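Local coordinates for protein-glutamine gamma-glutamyltransferase 2 (Pagrus major, PDB 1G0D) that probably cross-links proteins in a calcium-dependent reaction, joining peptide-bound glutamine to lysine side chains or other primary amines, at residues Met156-Ile162 and Pro174-Phe180; Leu622-Leu628 and Arg659-Val663. One frame throughout, in Å; residues are numbered along the deposited sequence.

Interaction 1. Residues Met156-Ile162 and Pro174-Phe180; sequences MNEDGVI and PWNYGQF
The open end of a two-stranded antiparallel beta hairpin, strands 159-164 and 169-176, brings Gly160 against Trp175 as a hydrogen-bonded pair. Gly160 N reaches Trp175 O at 3.0 Å, nearly straight at 170°, and Trp175 N returns the bond to Gly160 O. Beyond the pair, Glu158 O accepts from Tyr177 N at 2.7 Å and more weakly from Gly178 N. The Tyr177 ring comes up obliquely against Gly160, CE2 3.3 Å from Gly160 CA, where a CB on Gly160 would collide with it. One water joins Tyr177 OH to Val161 N; another joins Asp159 OD1 to Trp175 O.

Past the strands, side chains do the holding. Glu158 CG stands beside its own backbone N (chi1 -73°) and the extended chain carries OE2 to Phe180 N, 2.8 Å away, met on the anti side. Gln179 sets its amide crosswise to that carboxylate, the planes 74° apart, and NE2 donates to Asn157 O at 2.8 Å from above the carbonyl plane. Met156 SD approaches the Phe180 ring obliquely in a Met-aromatic contact, 4.0 Å from CZ. Asn157 OD1 accepts from Asp159 N, closing an Asx turn, while its ND2 hydrogen-bonds Glu153 OE1.

With an alanine at Glu158, Phe180 N would probably lose this acceptor and Arg655 the salt bridge it makes to OE1. The buried carboxylate meets a backbone N-H through one oxygen and a guanidinium through the other, an environment that would be expected to keep it ionised.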
loop_
_atom_site.group_PDB
_atom_site.type_symbol
_atom_site.label_atom_id
_atom_site.label_comp_id
_atom_site.label_asym_id
_atom_site.label_seq_id
_atom_site.Cartn_x
_atom_site.Cartn_y
_atom_site.Cartn_z
ATOM N N MET A 156 -10.570 8.825 5.670
ATOM C CA MET A 156 -10.420 10.222 5.312
ATOM C C MET A 156 -9.046 10.811 5.119
ATOM O O MET A 156 -8.907 11.810 4.441
ATOM C CB MET A 156 -11.204 11.049 6.318
ATOM C CG MET A 156 -12.681 10.663 6.306
ATOM S SD MET A 156 -13.380 11.286 4.827
ATOM C CE MET A 156 -14.504 10.138 4.515
ATOM N N ASN A 157 -8.019 10.228 5.711
ATOM C CA ASN A 157 -6.689 10.795 5.529
ATOM C C ASN A 157 -6.101 10.495 4.145
ATOM O O ASN A 157 -6.123 9.352 3.678
ATOM C CB ASN A 157 -5.755 10.292 6.603
ATOM C CG ASN A 157 -4.492 11.081 6.619
ATOM O OD1 ASN A 157 -4.210 11.795 5.655
ATOM N ND2 ASN A 157 -3.719 10.980 7.690
ATOM N N GLU A 158 -5.590 11.516 3.473
ATOM C CA GLU A 158 -5.045 11.316 2.129
ATOM C C GLU A 158 -3.516 11.226 2.081
ATOM O O GLU A 158 -2.926 10.965 1.025
ATOM C CB GLU A 158 -5.493 12.439 1.199
ATOM C CG GLU A 158 -6.957 12.407 0.754
ATOM C CD GLU A 158 -7.350 13.673 -0.004
ATOM O OE1 GLU A 158 -7.333 14.771 0.609
ATOM O OE2 GLU A 158 -7.655 13.574 -1.212
ATOM N N ASP A 159 -2.884 11.440 3.225
ATOM C CA ASP A 159 -1.438 11.405 3.324
ATOM C C ASP A 159 -1.056 10.310 4.270
ATOM O O ASP A 159 -1.514 10.290 5.403
ATOM C CB ASP A 159 -0.928 12.724 3.866
ATOM C CG ASP A 159 -1.004 13.810 2.856
ATOM O OD1 ASP A 159 -0.247 13.701 1.876
ATOM O OD2 ASP A 159 -1.816 14.753 3.028
ATOM N N GLY A 160 -0.226 9.396 3.802
ATOM C CA GLY A 160 0.205 8.305 4.642
ATOM C C GLY A 160 1.720 8.223 4.698
ATOM O O GLY A 160 2.439 9.103 4.232
ATOM N N VAL A 161 2.202 7.169 5.323
ATOM C CA VAL A 161 3.609 6.937 5.432
ATOM C C VAL A 161 3.737 5.434 5.248
ATOM O O VAL A 161 2.996 4.680 5.878
ATOM C CB VAL A 161 4.080 7.371 6.836
ATOM C CG1 VAL A 161 5.504 6.967 7.069
ATOM C CG2 VAL A 161 3.951 8.866 6.955
ATOM N N ILE A 162 4.604 4.981 4.345
ATOM C CA ILE A 162 4.784 3.537 4.180
ATOM C C ILE A 162 6.190 3.225 4.693
ATOM O O ILE A 162 7.132 3.896 4.323
ATOM C CB ILE A 162 4.633 3.103 2.710
ATOM C CG1 ILE A 162 3.283 3.608 2.171
ATOM C CG2 ILE A 162 4.768 1.610 2.621
ATOM C CD1 ILE A 162 2.791 3.022 0.868
ATOM N N PRO A 174 6.772 9.113 2.811
ATOM C CA PRO A 174 5.439 9.682 2.780
ATOM C C PRO A 174 4.787 9.298 1.445
ATOM O O PRO A 174 5.489 9.077 0.464
ATOM C CB PRO A 174 5.714 11.176 2.864
ATOM C CG PRO A 174 7.054 11.330 2.345
ATOM C CD PRO A 174 7.780 10.172 2.928
ATOM N N TRP A 175 3.451 9.214 1.408
ATOM C CA TRP A 175 2.732 8.884 0.181
ATOM C C TRP A 175 1.466 9.719 0.069
ATOM O O TRP A 175 0.751 9.913 1.048
ATOM C CB TRP A 175 2.369 7.415 0.158
ATOM C CG TRP A 175 2.010 6.908 -1.208
ATOM C CD1 TRP A 175 0.757 6.835 -1.750
ATOM C CD2 TRP A 175 2.900 6.279 -2.165
ATOM N NE1 TRP A 175 0.799 6.197 -2.974
ATOM C CE2 TRP A 175 2.094 5.843 -3.253
ATOM C CE3 TRP A 175 4.287 6.041 -2.204
ATOM C CZ2 TRP A 175 2.643 5.172 -4.376
ATOM C CZ3 TRP A 175 4.823 5.372 -3.314
ATOM C CH2 TRP A 175 3.993 4.952 -4.386
ATOM N N ASN A 176 1.197 10.234 -1.117
ATOM C CA ASN A 176 -0.006 11.015 -1.297
ATOM C C ASN A 176 -1.056 10.063 -1.868
ATOM O O ASN A 176 -1.068 9.771 -3.074
ATOM C CB ASN A 176 0.294 12.189 -2.242
ATOM C CG ASN A 176 -0.952 12.943 -2.692
ATOM O OD1 ASN A 176 -2.039 12.750 -2.161
ATOM N ND2 ASN A 176 -0.794 13.802 -3.694
ATOM N N TYR A 177 -1.930 9.545 -1.010
ATOM C CA TYR A 177 -2.950 8.627 -1.500
ATOM C C TYR A 177 -3.888 9.355 -2.436
ATOM O O TYR A 177 -4.472 8.746 -3.329
ATOM C CB TYR A 177 -3.746 8.029 -0.357
ATOM C CG TYR A 177 -2.917 7.188 0.558
ATOM C CD1 TYR A 177 -2.171 6.131 0.077
ATOM C CD2 TYR A 177 -2.859 7.474 1.921
ATOM C CE1 TYR A 177 -1.374 5.366 0.939
ATOM C CE2 TYR A 177 -2.084 6.745 2.779
ATOM C CZ TYR A 177 -1.338 5.690 2.293
ATOM O OH TYR A 177 -0.572 4.978 3.183
ATOM N N GLY A 178 -4.040 10.654 -2.216
ATOM C CA GLY A 178 -4.911 11.470 -3.052
ATOM C C GLY A 178 -6.245 10.870 -3.466
ATOM O O GLY A 178 -6.640 11.063 -4.600
ATOM N N GLN A 179 -6.956 10.153 -2.587
ATOM C CA GLN A 179 -8.240 9.571 -2.986
ATOM C C GLN A 179 -9.347 10.582 -3.300
ATOM O O GLN A 179 -10.328 10.244 -3.977
ATOM C CB GLN A 179 -8.751 8.584 -1.933
ATOM C CG GLN A 179 -8.904 9.162 -0.566
ATOM C CD GLN A 179 -7.673 8.973 0.267
ATOM O OE1 GLN A 179 -6.547 8.814 -0.253
ATOM N NE2 GLN A 179 -7.863 8.989 1.576
ATOM N N PHE A 180 -9.193 11.825 -2.848
ATOM C CA PHE A 180 -10.216 12.843 -3.117
ATOM C C PHE A 180 -9.811 13.874 -4.165
ATOM O O PHE A 180 -10.480 14.904 -4.312
ATOM C CB PHE A 180 -10.616 13.550 -1.823
ATOM C CG PHE A 180 -11.122 12.608 -0.774
ATOM C CD1 PHE A 180 -11.994 11.567 -1.119
ATOM C CD2 PHE A 180 -10.690 12.717 0.531
ATOM C CE1 PHE A 180 -12.418 10.656 -0.187
ATOM C CE2 PHE A 180 -11.104 11.822 1.478
ATOM C CZ PHE A 180 -11.971 10.782 1.121
HETATM O O HOH W 1 1.950 12.245 2.701
HETATM O O HOH W 2 -0.265 5.222 5.605
#

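Interaction 2. Residues Leu622-Leu628 and Arg659-Val663; sequences LEGAGLL and RKLLV
Backbone hydrogen bonds tie Glu623 to Leu662 as an antiparallel hydrogen-bonded pair. Leu662 N donates to Glu623 O at 2.8 Å and Glu623 N donates back to Leu662 O. Leu622 CA adds a CA-H...O contact to the same Leu662 O. Farther along, direct pairing gives way to water: one molecule accepts from Ala625 N and donates to Lys660 O. On its other edge, toward strand 628-634, Gly624 faces both Leu627 and Leu628 in a classic beta bulge, its O accepting from both N-H groups.

Apolar contacts line the face that carries Leu622 and Val663. These two side chains lie alongside each other, pointing the same way, with Leu622 CD1 3.5 Å from Val663 CG2. Leu661 CG stands anti to its backbone N (chi1 -178°), which brings CD1 close to Glu623 O and to within 4.0 Å of Leu628 CD1. Leu627 crosses Leu661 at about a right angle, CD1 resting 3.8 Å from Leu661 CB, while its CD2 branch lies 3.8 Å from Arg659 CD as the two chains slide past each other in opposite directions.

Polar side-chain contact comes from Arg659, whose chain bends twice to place the guanidinium beside the turn. Gly626 CA sits over one face of it, 3.6 Å above the plane, and NH2 makes a weak hydrogen bond to Ala625 O.

Both segments belong to the C-terminal immunoglobulin-like domain. Strand 659-666 runs between strands 619-624 and 673-682 in a mixed sheet, and Leu622, Leu627 and Leu628 pack on strand 644-651. On the other face, Glu623 OE2 is hydrogen-bonded to Thr250 OG1.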
loop_
_atom_site.group_PDB
_atom_site.type_symbol
_atom_site.label_atom_id
_atom_site.label_comp_id
_atom_site.label_asym_id
_atom_site.label_seq_id
_atom_site.Cartn_x
_atom_site.Cartn_y
_atom_site.Cartn_z
ATOM N N LEU A 622 7.113 17.370 -8.030
ATOM C CA LEU A 622 6.403 17.797 -6.822
ATOM C C LEU A 622 4.916 17.486 -6.845
ATOM O O LEU A 622 4.273 17.596 -7.880
ATOM C CB LEU A 622 6.545 19.305 -6.608
ATOM C CG LEU A 622 7.804 20.172 -6.624
ATOM C CD1 LEU A 622 7.934 20.855 -5.286
ATOM C CD2 LEU A 622 9.016 19.380 -6.910
ATOM N N GLU A 623 4.359 17.095 -5.703
ATOM C CA GLU A 623 2.934 16.824 -5.637
ATOM C C GLU A 623 2.423 16.857 -4.207
ATOM O O GLU A 623 3.190 16.710 -3.254
ATOM C CB GLU A 623 2.630 15.473 -6.242
ATOM C CG GLU A 623 2.776 14.376 -5.250
ATOM C CD GLU A 623 2.162 13.101 -5.737
ATOM O OE1 GLU A 623 0.976 13.123 -6.135
ATOM O OE2 GLU A 623 2.876 12.078 -5.734
ATOM N N GLY A 624 1.113 17.048 -4.068
ATOM C CA GLY A 624 0.503 17.067 -2.754
ATOM C C GLY A 624 -1.009 17.034 -2.874
ATOM O O GLY A 624 -1.555 17.803 -3.660
ATOM N N ALA A 625 -1.677 16.126 -2.148
ATOM C CA ALA A 625 -3.138 16.033 -2.159
ATOM C C ALA A 625 -3.570 17.413 -1.722
ATOM O O ALA A 625 -3.083 17.906 -0.702
ATOM C CB ALA A 625 -3.619 15.007 -1.135
ATOM N N GLY A 626 -4.433 18.060 -2.495
ATOM C CA GLY A 626 -4.888 19.379 -2.098
ATOM C C GLY A 626 -3.950 20.546 -2.334
ATOM O O GLY A 626 -4.373 21.694 -2.182
ATOM N N LEU A 627 -2.685 20.275 -2.676
ATOM C CA LEU A 627 -1.680 21.325 -2.969
ATOM C C LEU A 627 -1.446 21.386 -4.503
ATOM O O LEU A 627 -1.729 22.400 -5.132
ATOM C CB LEU A 627 -0.350 21.045 -2.249
ATOM C CG LEU A 627 -0.316 21.180 -0.721
ATOM C CD1 LEU A 627 1.139 21.186 -0.206
ATOM C CD2 LEU A 627 -1.039 22.460 -0.319
ATOM N N LEU A 628 -0.900 20.316 -5.096
ATOM C CA LEU A 628 -0.712 20.236 -6.547
ATOM C C LEU A 628 -0.556 18.838 -7.084
ATOM O O LEU A 628 -0.165 17.906 -6.379
ATOM C CB LEU A 628 0.478 21.035 -7.055
ATOM C CG LEU A 628 1.882 21.191 -6.473
ATOM C CD1 LEU A 628 2.599 19.939 -6.371
ATOM C CD2 LEU A 628 2.685 22.074 -7.405
ATOM N N ARG A 659 -1.784 20.117 4.886
ATOM C CA ARG A 659 -1.392 19.294 3.771
ATOM C C ARG A 659 0.089 19.033 3.763
ATOM O O ARG A 659 0.855 19.701 4.447
ATOM C CB ARG A 659 -1.845 19.978 2.490
ATOM C CG ARG A 659 -3.176 20.699 2.645
ATOM C CD ARG A 659 -3.970 20.691 1.363
ATOM N NE ARG A 659 -5.383 20.413 1.577
ATOM C CZ ARG A 659 -5.911 19.194 1.674
ATOM N NH1 ARG A 659 -7.210 19.039 1.870
ATOM N NH2 ARG A 659 -5.150 18.125 1.579
ATOM N N LYS A 660 0.477 18.022 3.005
ATOM C CA LYS A 660 1.876 17.610 2.906
ATOM C C LYS A 660 2.389 17.705 1.443
ATOM O O LYS A 660 1.706 17.251 0.488
ATOM C CB LYS A 660 2.006 16.181 3.461
ATOM C CG LYS A 660 1.497 16.032 4.893
ATOM C CD LYS A 660 2.657 15.809 5.855
ATOM C CE LYS A 660 2.347 16.240 7.284
ATOM N NZ LYS A 660 1.004 15.736 7.657
ATOM N N LEU A 661 3.556 18.339 1.267
ATOM C CA LEU A 661 4.136 18.516 -0.065
ATOM C C LEU A 661 5.235 17.511 -0.166
ATOM O O LEU A 661 6.125 17.453 0.702
ATOM C CB LEU A 661 4.672 19.928 -0.258
ATOM C CG LEU A 661 5.248 20.227 -1.637
ATOM C CD1 LEU A 661 4.196 20.085 -2.722
ATOM C CD2 LEU A 661 5.846 21.633 -1.616
ATOM N N LEU A 662 5.131 16.695 -1.215
ATOM C CA LEU A 662 6.077 15.604 -1.475
ATOM C C LEU A 662 6.984 15.878 -2.682
ATOM O O LEU A 662 6.563 16.432 -3.702
ATOM C CB LEU A 662 5.320 14.283 -1.699
ATOM C CG LEU A 662 4.655 13.563 -0.527
ATOM C CD1 LEU A 662 3.679 14.454 0.213
ATOM C CD2 LEU A 662 3.901 12.409 -1.088
ATOM N N VAL A 663 8.250 15.506 -2.546
ATOM C CA VAL A 663 9.195 15.712 -3.617
ATOM C C VAL A 663 10.190 14.560 -3.798
ATOM O O VAL A 663 10.715 13.971 -2.835
ATOM C CB VAL A 663 9.965 17.042 -3.400
ATOM C CG1 VAL A 663 10.912 17.287 -4.540
ATOM C CG2 VAL A 663 8.984 18.184 -3.297
HETATM O O HOH W 3 -0.061 15.017 -0.540
#

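How the interactions relate
Interaction 1 precedes interaction 2 along the chain, and their centres lie about 10 Å apart. They belong to different sheets: the hairpin of strands 159-164 and 169-176, and the mixed sheet of the C-terminal immunoglobulin-like domain. The two meet at Asn176, whose ND2 makes a weak hydrogen bond to Glu623 OE1 and packs on Gly624 and Ala625, with Leu662 against the same residue. Glu158 touches Arg659 and Asp159 touches Lys660. On its other side the hairpin packs on helix 272-286, at whose start the side chain of active-site Cys272 is about 8 Å from that of Ile162. The hairpin therefore lies between the C-terminal domain and the catalytic helix.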